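Local coordinates for ORF 37 (Human herpesvirus 8 type M, PDB 3FHD), which processes branched or non-linear viral DNA as a metal-dependent alkaline endonuclease and exonuclease that accepts single- and double-stranded substrates, and takes part in host shutoff, at residues Arg204-Val209 and Ile267-Lys272; Lys263-Lys268 and Tyr425-Phe430. All blocks are in the same frame, centred on the assembly; numbering follows the deposited sequence.

Interaction 1 of 2, residues Arg204-Val209 and Ile267-Lys272; sequences RCEEVV and IKCRFK. With MG (magnesium ion), chain E; SO4 (sulfate ion), chain C.
The Phe271 ring meets Cys205 at its edge: Cys205 SG lies 3.7 Å from Phe271 CE1, and the direction from ring centroid to sulfur is 82° off the ring normal. Cys205 CB also lies near the ring plane, off the CE1-CZ edge of Phe271. The other flat group, the Arg270 guanidinium, takes no part in the helix contact; a sulfate oxygen lies over the centre of one face, and the same ion accepts hydrogen bonds from the backbone N atoms of Phe271 and Lys272. Cys205 SG stands beside its own backbone N (chi1 -73°), which places it toward the Phe271 edge, while Cys205 CB rests 3.6 Å from Cys269 SG. The two sulfurs, Cys205 SG and Cys269 SG, are 5.2 Å apart, evidence that the disulfide these residues form in another structure of this protein is absent here. One turn further along the helix, Val209 CB packs at 3.6 Å on Ile267 CG2. The polar side belongs to Glu206, whose extended chain passes Ile267 CG2 and Cys269 SG with its methylenes. A water bridges the segments, donating to Glu206 OE2 at 3.1 Å and accepting from Cys269 N. The magnesium ion is bound by Ile267 O at 2.4 Å; Glu206 OE1 and OE2 both stay 3.1 Å from the magnesium, beyond its bonded ligands, although Glu206 binds magnesium in another structure of this protein. Asp243 and Glu266 complete the protein ligands. Helix 203-217 lies across one face of the sheet, the axes of segments 204-209 and 267-269 making 126°: Cys205 also touches Phe431 of strand 423-432, and Val209 reaches Leu459 of strand 455-464.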
ATOM      1  N   ARG A 204      -1.820  -2.703  15.236  1.00 21.79           N
ATOM      2  CA  ARG A 204      -1.541  -1.902  16.415  1.00 21.34           C
ATOM      3  C   ARG A 204      -0.135  -1.278  16.319  1.00 21.47           C
ATOM      4  O   ARG A 204       0.010  -0.061  16.427  1.00 20.40           O
ATOM      5  CB  ARG A 204      -1.682  -2.742  17.692  1.00 20.43           C
ATOM      6  N   CYS A 205       0.882  -2.115  16.081  1.00 21.49           N
ATOM      7  CA  CYS A 205       2.253  -1.639  15.950  1.00 22.46           C
ATOM      8  C   CYS A 205       2.460  -0.669  14.773  1.00 23.07           C
ATOM      9  O   CYS A 205       3.171   0.327  14.921  1.00 20.81           O
ATOM     10  CB  CYS A 205       3.218  -2.815  15.892  1.00 22.62           C
ATOM     11  SG  CYS A 205       3.365  -3.581  17.558  1.00 28.09           S
ATOM     12  N   GLU A 206       1.841  -0.947  13.617  1.00 23.51           N
ATOM     13  CA  GLU A 206       1.898  -0.003  12.503  1.00 25.11           C
ATOM     14  C   GLU A 206       1.405   1.376  12.878  1.00 24.29           C
ATOM     15  O   GLU A 206       2.016   2.365  12.482  1.00 22.75           O
ATOM     16  CB  GLU A 206       1.211  -0.536  11.238  1.00 26.14           C
ATOM     17  CG  GLU A 206       2.072  -1.622  10.617  1.00 33.21           C
ATOM     18  CD  GLU A 206       1.742  -1.905   9.155  1.00 40.51           C
ATOM     19  OE1 GLU A 206       1.009  -1.090   8.530  1.00 42.76           O
ATOM     20  OE2 GLU A 206       2.242  -2.949   8.648  1.00 41.83           O
ATOM     21  N   GLU A 207       0.331   1.443  13.672  1.00 24.70           N
ATOM     22  CA  GLU A 207      -0.203   2.731  14.118  1.00 25.08           C
ATOM     23  C   GLU A 207       0.789   3.471  15.006  1.00 24.12           C
ATOM     24  O   GLU A 207       0.846   4.714  14.978  1.00 22.79           O
ATOM     25  CB  GLU A 207      -1.530   2.569  14.888  1.00 26.91           C
ATOM     26  CG  GLU A 207      -2.756   2.298  14.022  1.00 31.84           C
ATOM     27  CD  GLU A 207      -2.963   3.353  12.950  1.00 38.86           C
ATOM     28  OE1 GLU A 207      -3.063   4.565  13.286  1.00 40.76           O
ATOM     29  OE2 GLU A 207      -3.040   2.957  11.766  1.00 42.40           O
ATOM     30  N   VAL A 208       1.557   2.715  15.804  1.00 21.75           N
ATOM     31  CA  VAL A 208       2.566   3.339  16.650  1.00 19.72           C
ATOM     32  C   VAL A 208       3.642   3.987  15.790  1.00 19.29           C
ATOM     33  O   VAL A 208       4.053   5.134  16.058  1.00 16.62           O
ATOM     34  CB  VAL A 208       3.183   2.355  17.675  1.00 19.36           C
ATOM     35  CG1 VAL A 208       4.459   2.938  18.275  1.00 18.47           C
ATOM     36  CG2 VAL A 208       2.181   2.068  18.778  1.00 18.89           C
ATOM     37  N   VAL A 209       4.108   3.263  14.766  1.00 18.15           N
ATOM     38  CA  VAL A 209       5.096   3.848  13.871  1.00 18.58           C
ATOM     39  C   VAL A 209       4.565   5.119  13.169  1.00 18.86           C
ATOM     40  O   VAL A 209       5.311   6.097  13.038  1.00 19.18           O
ATOM     41  CB  VAL A 209       5.660   2.849  12.839  1.00 17.95           C
ATOM     42  CG1 VAL A 209       6.682   3.551  11.892  1.00 18.11           C
ATOM     43  CG2 VAL A 209       6.303   1.649  13.557  1.00 19.14           C
ATOM     44  N   ILE A 267       5.267   1.420   6.029  1.00 16.65           N
ATOM     45  CA  ILE A 267       5.647   1.063   7.409  1.00 18.83           C
ATOM     46  C   ILE A 267       5.710  -0.464   7.562  1.00 18.88           C
ATOM     47  O   ILE A 267       4.809  -1.147   7.109  1.00 17.40           O
ATOM     48  CB  ILE A 267       4.660   1.705   8.422  1.00 19.91           C
ATOM     49  CG1 ILE A 267       4.879   3.215   8.482  1.00 20.71           C
ATOM     50  CG2 ILE A 267       4.772   1.053   9.852  1.00 18.30           C
ATOM     51  CD1 ILE A 267       3.709   3.984   9.004  1.00 22.99           C
ATOM     52  N   LYS A 268       6.795  -0.999   8.146  1.00 20.13           N
ATOM     53  CA  LYS A 268       6.903  -2.450   8.455  1.00 21.35           C
ATOM     54  C   LYS A 268       7.316  -2.604   9.928  1.00 22.22           C
ATOM     55  O   LYS A 268       8.004  -1.742  10.450  1.00 23.29           O
ATOM     56  CB  LYS A 268       7.986  -3.130   7.590  1.00 21.29           C
ATOM     57  CG  LYS A 268       7.771  -3.000   6.079  1.00 21.64           C
ATOM     58  CD  LYS A 268       6.479  -3.730   5.692  1.00 24.67           C
ATOM     59  CE  LYS A 268       6.171  -3.514   4.216  1.00 25.16           C
ATOM     60  NZ  LYS A 268       4.816  -3.996   3.874  1.00 23.75           N
ATOM     61  N   CYS A 269       6.885  -3.659  10.591  1.00 22.20           N
ATOM     62  CA  CYS A 269       7.353  -3.919  11.960  1.00 24.65           C
ATOM     63  C   CYS A 269       8.104  -5.228  11.988  1.00 25.43           C
ATOM     64  O   CYS A 269       7.729  -6.170  11.264  1.00 26.90           O
ATOM     65  CB  CYS A 269       6.186  -3.913  12.939  1.00 24.42           C
ATOM     66  SG  CYS A 269       5.209  -2.425  12.889  1.00 29.32           S
ATOM     67  N   ARG A 270       9.191  -5.292  12.766  1.00 25.72           N
ATOM     68  CA  ARG A 270      10.040  -6.490  12.810  1.00 26.42           C
ATOM     69  C   ARG A 270       9.796  -7.323  14.056  1.00 26.70           C
ATOM     70  O   ARG A 270      10.518  -7.179  15.027  1.00 26.07           O
ATOM     71  CB  ARG A 270      11.501  -6.076  12.814  1.00 26.58           C
ATOM     72  CG  ARG A 270      11.877  -5.163  11.691  1.00 29.50           C
ATOM     73  CD  ARG A 270      12.367  -5.988  10.570  1.00 36.47           C
ATOM     74  NE  ARG A 270      11.245  -6.658   9.957  1.00 41.45           N
ATOM     75  CZ  ARG A 270      11.348  -7.636   9.077  1.00 43.80           C
ATOM     76  NH1 ARG A 270      12.541  -8.067   8.711  1.00 45.60           N
ATOM     77  NH2 ARG A 270      10.244  -8.167   8.561  1.00 44.82           N
ATOM     78  N   PHE A 271       8.798  -8.203  14.028  1.00 26.90           N
ATOM     79  CA  PHE A 271       8.437  -8.908  15.239  1.00 27.32           C
ATOM     80  C   PHE A 271       9.472  -9.943  15.704  1.00 26.19           C
ATOM     81  O   PHE A 271       9.495 -10.285  16.892  1.00 24.72           O
ATOM     82  CB  PHE A 271       7.042  -9.481  15.130  1.00 28.62           C
ATOM     83  CG  PHE A 271       5.980  -8.420  15.022  1.00 32.96           C
ATOM     84  CD1 PHE A 271       5.983  -7.307  15.892  1.00 34.99           C
ATOM     85  CD2 PHE A 271       4.978  -8.512  14.053  1.00 34.98           C
ATOM     86  CE1 PHE A 271       5.018  -6.325  15.794  1.00 35.51           C
ATOM     87  CE2 PHE A 271       4.003  -7.525  13.947  1.00 35.08           C
ATOM     88  CZ  PHE A 271       4.021  -6.433  14.828  1.00 34.60           C
ATOM     89  N   LYS A 272      10.354 -10.392  14.809  1.00 24.40           N
ATOM     90  CA  LYS A 272      11.402 -11.359  15.220  1.00 25.24           C
ATOM     91  C   LYS A 272      12.339 -10.758  16.255  1.00 23.15           C
ATOM     92  O   LYS A 272      13.055 -11.488  16.925  1.00 23.42           O
ATOM     93  CB  LYS A 272      12.288 -11.799  14.041  1.00 25.29           C
ATOM     94  CG  LYS A 272      11.672 -12.680  12.954  1.00 29.01           C
ATOM     95  CD  LYS A 272      12.732 -12.971  11.828  1.00 28.73           C
ATOM     96  CE  LYS A 272      13.189 -11.684  11.081  1.00 33.85           C
ATOM     97  NZ  LYS A 272      13.957 -11.912   9.776  1.00 33.27           N
TER
HETATM   98 MG    MG E 490       2.740  -1.386   5.964  1.00 21.55          MG
HETATM   99  S   SO4 C 488       9.188 -10.303  11.354  1.00 56.37           S
HETATM  100  O1  SO4 C 488       8.753 -11.462  12.149  1.00 58.56           O
HETATM  101  O2  SO4 C 488      10.483  -9.796  11.824  1.00 56.02           O
HETATM  102  O3  SO4 C 488       9.335 -10.750   9.969  1.00 58.21           O
HETATM  103  O4  SO4 C 488       8.140  -9.285  11.427  1.00 56.36           O
HETATM  104  O   HOH W   1       4.371  -5.079   9.410  1.00 42.33           O

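Interaction 2 of 2, residues Lys263-Lys268 and Tyr425-Phe430; sequences KVYEIK and YIATGF. With MG (magnesium ion), chain E.
Tyr265 and Tyr425 form an offset stack at the apolar centre, with centroids 4.8 Å apart and planes inclined by 23°. Both side chains leave the sheet in the same direction, flank to flank; Tyr425 CD2 sits over one face of the Tyr265 ring, displaced toward the rim, and Tyr425 CB touches Tyr265 CD1 at 3.7 Å. On the same sheet face Ala427 CB continues the packing, 4.2 Å from Tyr265 CD1, and also meets Ile267 CG1. Helix 203-217 covers this face through Leu213. Parallel bridges pair Tyr265, Glu266, Ile267 and Lys268 with Tyr425, Ile426, Ala427 and Thr428 in turn. Five main-chain bonds zigzag accordingly, from Tyr425 N to Val264 O (2.9 Å) through to Gly429 N on Lys268 O (3.0 Å). This pair belongs to the core sheet of the PD-(D/E)XK nuclease fold, and Glu266-Ile267-Lys268 matches its E-X-K element, with Asp243 as the probable preceding aspartate. On the opposite face, the Lys268 and Ile426 side chains pass at a slant, CG against CG2. A bend at chi2 (54°) turns the Glu266 carboxylate away from the partner strand, and its OE2 binds magnesium at 2.4 Å. Lys268 NZ forms a salt bridge with the same Glu266 OE2 at 2.9 Å, coming from above the carboxylate plane, 41° out of it; Gln398 is a further partner of Lys268 NZ, while Gln402 holds Glu266 OE1. Tyr265 OH bonds to His218. At the other end of the ladder, Lys263 runs past the edge of the Tyr425 ring and its NZ donates to Tyr425 OH at 2.7 Å.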
ATOM      1  N   LYS A 263       6.577  13.305   0.993  1.00 22.39           N
ATOM      2  CA  LYS A 263       7.431  12.192   1.391  1.00 20.63           C
ATOM      3  C   LYS A 263       6.512  11.023   1.715  1.00 19.83           C
ATOM      4  O   LYS A 263       5.623  11.146   2.542  1.00 19.83           O
ATOM      5  CB  LYS A 263       8.290  12.546   2.599  1.00 20.69           C
ATOM      6  CG  LYS A 263       9.395  13.597   2.327  1.00 21.78           C
ATOM      7  CD  LYS A 263      10.254  13.826   3.576  1.00 21.75           C
ATOM      8  CE  LYS A 263      11.460  14.738   3.310  1.00 22.81           C
ATOM      9  NZ  LYS A 263      12.335  14.179   2.228  1.00 24.79           N
ATOM     10  N   VAL A 264       6.699   9.913   1.031  1.00 17.97           N
ATOM     11  CA  VAL A 264       5.768   8.777   1.204  1.00 17.26           C
ATOM     12  C   VAL A 264       6.466   7.639   1.971  1.00 17.44           C
ATOM     13  O   VAL A 264       7.559   7.208   1.579  1.00 16.52           O
ATOM     14  CB  VAL A 264       5.156   8.318  -0.171  1.00 17.37           C
ATOM     15  CG1 VAL A 264       4.252   7.092   0.011  1.00 18.71           C
ATOM     16  CG2 VAL A 264       4.399   9.501  -0.839  1.00 18.32           C
ATOM     17  N   TYR A 265       5.821   7.107   3.028  1.00 16.95           N
ATOM     18  CA  TYR A 265       6.418   6.016   3.828  1.00 17.29           C
ATOM     19  C   TYR A 265       5.573   4.724   3.866  1.00 16.53           C
ATOM     20  O   TYR A 265       4.360   4.776   4.130  1.00 17.16           O
ATOM     21  CB  TYR A 265       6.669   6.446   5.293  1.00 17.40           C
ATOM     22  CG  TYR A 265       7.564   7.651   5.529  1.00 18.78           C
ATOM     23  CD1 TYR A 265       8.811   7.509   6.136  1.00 16.21           C
ATOM     24  CD2 TYR A 265       7.133   8.949   5.197  1.00 17.98           C
ATOM     25  CE1 TYR A 265       9.624   8.636   6.374  1.00 21.00           C
ATOM     26  CE2 TYR A 265       7.921  10.064   5.444  1.00 19.58           C
ATOM     27  CZ  TYR A 265       9.164   9.905   6.026  1.00 19.28           C
ATOM     28  OH  TYR A 265       9.955  11.006   6.247  1.00 21.71           O
ATOM     29  N   GLU A 266       6.203   3.598   3.535  1.00 16.33           N
ATOM     30  CA  GLU A 266       5.641   2.282   3.752  1.00 17.73           C
ATOM     31  C   GLU A 266       6.170   1.764   5.120  1.00 17.95           C
ATOM     32  O   GLU A 266       7.363   1.677   5.312  1.00 18.78           O
ATOM     33  CB  GLU A 266       6.039   1.354   2.606  1.00 18.48           C
ATOM     34  CG  GLU A 266       5.656  -0.109   2.776  1.00 20.00           C
ATOM     35  CD  GLU A 266       4.163  -0.351   3.073  1.00 24.66           C
ATOM     36  OE1 GLU A 266       3.244   0.282   2.468  1.00 24.28           O
ATOM     37  OE2 GLU A 266       3.908  -1.242   3.896  1.00 26.70           O
ATOM     38  N   ILE A 267       5.267   1.420   6.029  1.00 16.65           N
ATOM     39  CA  ILE A 267       5.647   1.063   7.409  1.00 18.83           C
ATOM     40  C   ILE A 267       5.710  -0.464   7.562  1.00 18.88           C
ATOM     41  O   ILE A 267       4.809  -1.147   7.109  1.00 17.40           O
ATOM     42  CB  ILE A 267       4.660   1.705   8.422  1.00 19.91           C
ATOM     43  CG1 ILE A 267       4.879   3.215   8.482  1.00 20.71           C
ATOM     44  CG2 ILE A 267       4.772   1.053   9.852  1.00 18.30           C
ATOM     45  CD1 ILE A 267       3.709   3.984   9.004  1.00 22.99           C
ATOM     46  N   LYS A 268       6.795  -0.999   8.146  1.00 20.13           N
ATOM     47  CA  LYS A 268       6.903  -2.450   8.455  1.00 21.35           C
ATOM     48  C   LYS A 268       7.316  -2.604   9.928  1.00 22.22           C
ATOM     49  O   LYS A 268       8.004  -1.742  10.450  1.00 23.29           O
ATOM     50  CB  LYS A 268       7.986  -3.130   7.590  1.00 21.29           C
ATOM     51  CG  LYS A 268       7.771  -3.000   6.079  1.00 21.64           C
ATOM     52  CD  LYS A 268       6.479  -3.730   5.692  1.00 24.67           C
ATOM     53  CE  LYS A 268       6.171  -3.514   4.216  1.00 25.16           C
ATOM     54  NZ  LYS A 268       4.816  -3.996   3.874  1.00 23.75           N
ATOM     55  N   TYR A 425      10.162   5.983   1.150  1.00 16.20           N
ATOM     56  CA  TYR A 425      10.910   5.386   2.267  1.00 16.42           C
ATOM     57  C   TYR A 425      10.212   4.145   2.786  1.00 16.90           C
ATOM     58  O   TYR A 425       8.976   4.011   2.698  1.00 16.82           O
ATOM     59  CB  TYR A 425      11.016   6.368   3.440  1.00 16.58           C
ATOM     60  CG  TYR A 425      11.576   7.736   3.074  1.00 17.71           C
ATOM     61  CD1 TYR A 425      12.951   7.991   3.105  1.00 15.66           C
ATOM     62  CD2 TYR A 425      10.722   8.755   2.687  1.00 15.72           C
ATOM     63  CE1 TYR A 425      13.459   9.268   2.757  1.00 15.28           C
ATOM     64  CE2 TYR A 425      11.191  10.005   2.344  1.00 17.94           C
ATOM     65  CZ  TYR A 425      12.557  10.266   2.377  1.00 16.74           C
ATOM     66  OH  TYR A 425      12.974  11.529   2.020  1.00 20.88           O
ATOM     67  N   ILE A 426      11.013   3.227   3.329  1.00 17.56           N
ATOM     68  CA  ILE A 426      10.475   2.192   4.186  1.00 17.32           C
ATOM     69  C   ILE A 426      10.836   2.578   5.614  1.00 18.32           C
ATOM     70  O   ILE A 426      12.009   2.824   5.923  1.00 17.65           O
ATOM     71  CB  ILE A 426      11.020   0.812   3.843  1.00 18.39           C
ATOM     72  CG1 ILE A 426      10.540   0.386   2.443  1.00 19.56           C
ATOM     73  CG2 ILE A 426      10.596  -0.226   4.907  1.00 17.58           C
ATOM     74  CD1 ILE A 426      11.431  -0.713   1.803  1.00 20.75           C
ATOM     75  N   ALA A 427       9.803   2.646   6.465  1.00 17.84           N
ATOM     76  CA  ALA A 427       9.964   2.950   7.889  1.00 18.73           C
ATOM     77  C   ALA A 427       9.779   1.661   8.698  1.00 19.29           C
ATOM     78  O   ALA A 427       8.682   1.144   8.780  1.00 20.50           O
ATOM     79  CB  ALA A 427       8.958   3.974   8.318  1.00 17.67           C
ATOM     80  N   THR A 428      10.858   1.197   9.327  1.00 19.22           N
ATOM     81  CA  THR A 428      10.874  -0.072  10.029  1.00 20.21           C
ATOM     82  C   THR A 428      10.888   0.198  11.522  1.00 18.94           C
ATOM     83  O   THR A 428      11.808   0.859  12.003  1.00 19.02           O
ATOM     84  CB  THR A 428      12.143  -0.878   9.665  1.00 20.39           C
ATOM     85  OG1 THR A 428      12.114  -1.247   8.277  1.00 25.10           O
ATOM     86  CG2 THR A 428      12.212  -2.150  10.475  1.00 21.93           C
ATOM     87  N   GLY A 429       9.874  -0.313  12.229  1.00 17.76           N
ATOM     88  CA  GLY A 429       9.780  -0.199  13.681  1.00 17.69           C
ATOM     89  C   GLY A 429      10.184  -1.471  14.416  1.00 16.45           C
ATOM     90  O   GLY A 429       9.907  -2.566  13.959  1.00 16.72           O
ATOM     91  N   PHE A 430      10.833  -1.301  15.567  1.00 16.58           N
ATOM     92  CA  PHE A 430      11.305  -2.392  16.423  1.00 16.99           C
ATOM     93  C   PHE A 430      10.709  -2.134  17.779  1.00 16.26           C
ATOM     94  O   PHE A 430      10.493  -0.954  18.159  1.00 16.26           O
ATOM     95  CB  PHE A 430      12.829  -2.397  16.532  1.00 17.36           C
ATOM     96  CG  PHE A 430      13.542  -2.710  15.240  1.00 19.21           C
ATOM     97  CD1 PHE A 430      13.990  -4.002  14.968  1.00 19.34           C
ATOM     98  CD2 PHE A 430      13.779  -1.708  14.296  1.00 18.24           C
ATOM     99  CE1 PHE A 430      14.639  -4.302  13.784  1.00 18.94           C
ATOM    100  CE2 PHE A 430      14.449  -1.997  13.105  1.00 19.91           C
ATOM    101  CZ  PHE A 430      14.871  -3.298  12.842  1.00 19.54           C
TER
HETATM  102 MG    MG E 490       2.740  -1.386   5.964  1.00 21.55          MG

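The centres of interactions 1 and 2 lie about 9 Å apart, and both use strand 262-269, sharing Ile267 and Lys268. Along the chain helix 203-217 comes first, then strand 262-269, then, after about 150 residues that include other strands of the sheet, strand 423-432. Interaction 1 sets the helix on one face of the mixed sheet; interaction 2 joins two neighbouring strands within it. They also touch directly: Arg270 N probably bonds to Gly429 O, and Val209 CG2 packs on Gly429 CA. Magnesium sits where they converge, with Glu206 approaching from the helix and Glu266 and Ile267 supplied by the shared strand, so both contacts border the metal site, which Asp243 completes, and probably help to shape it.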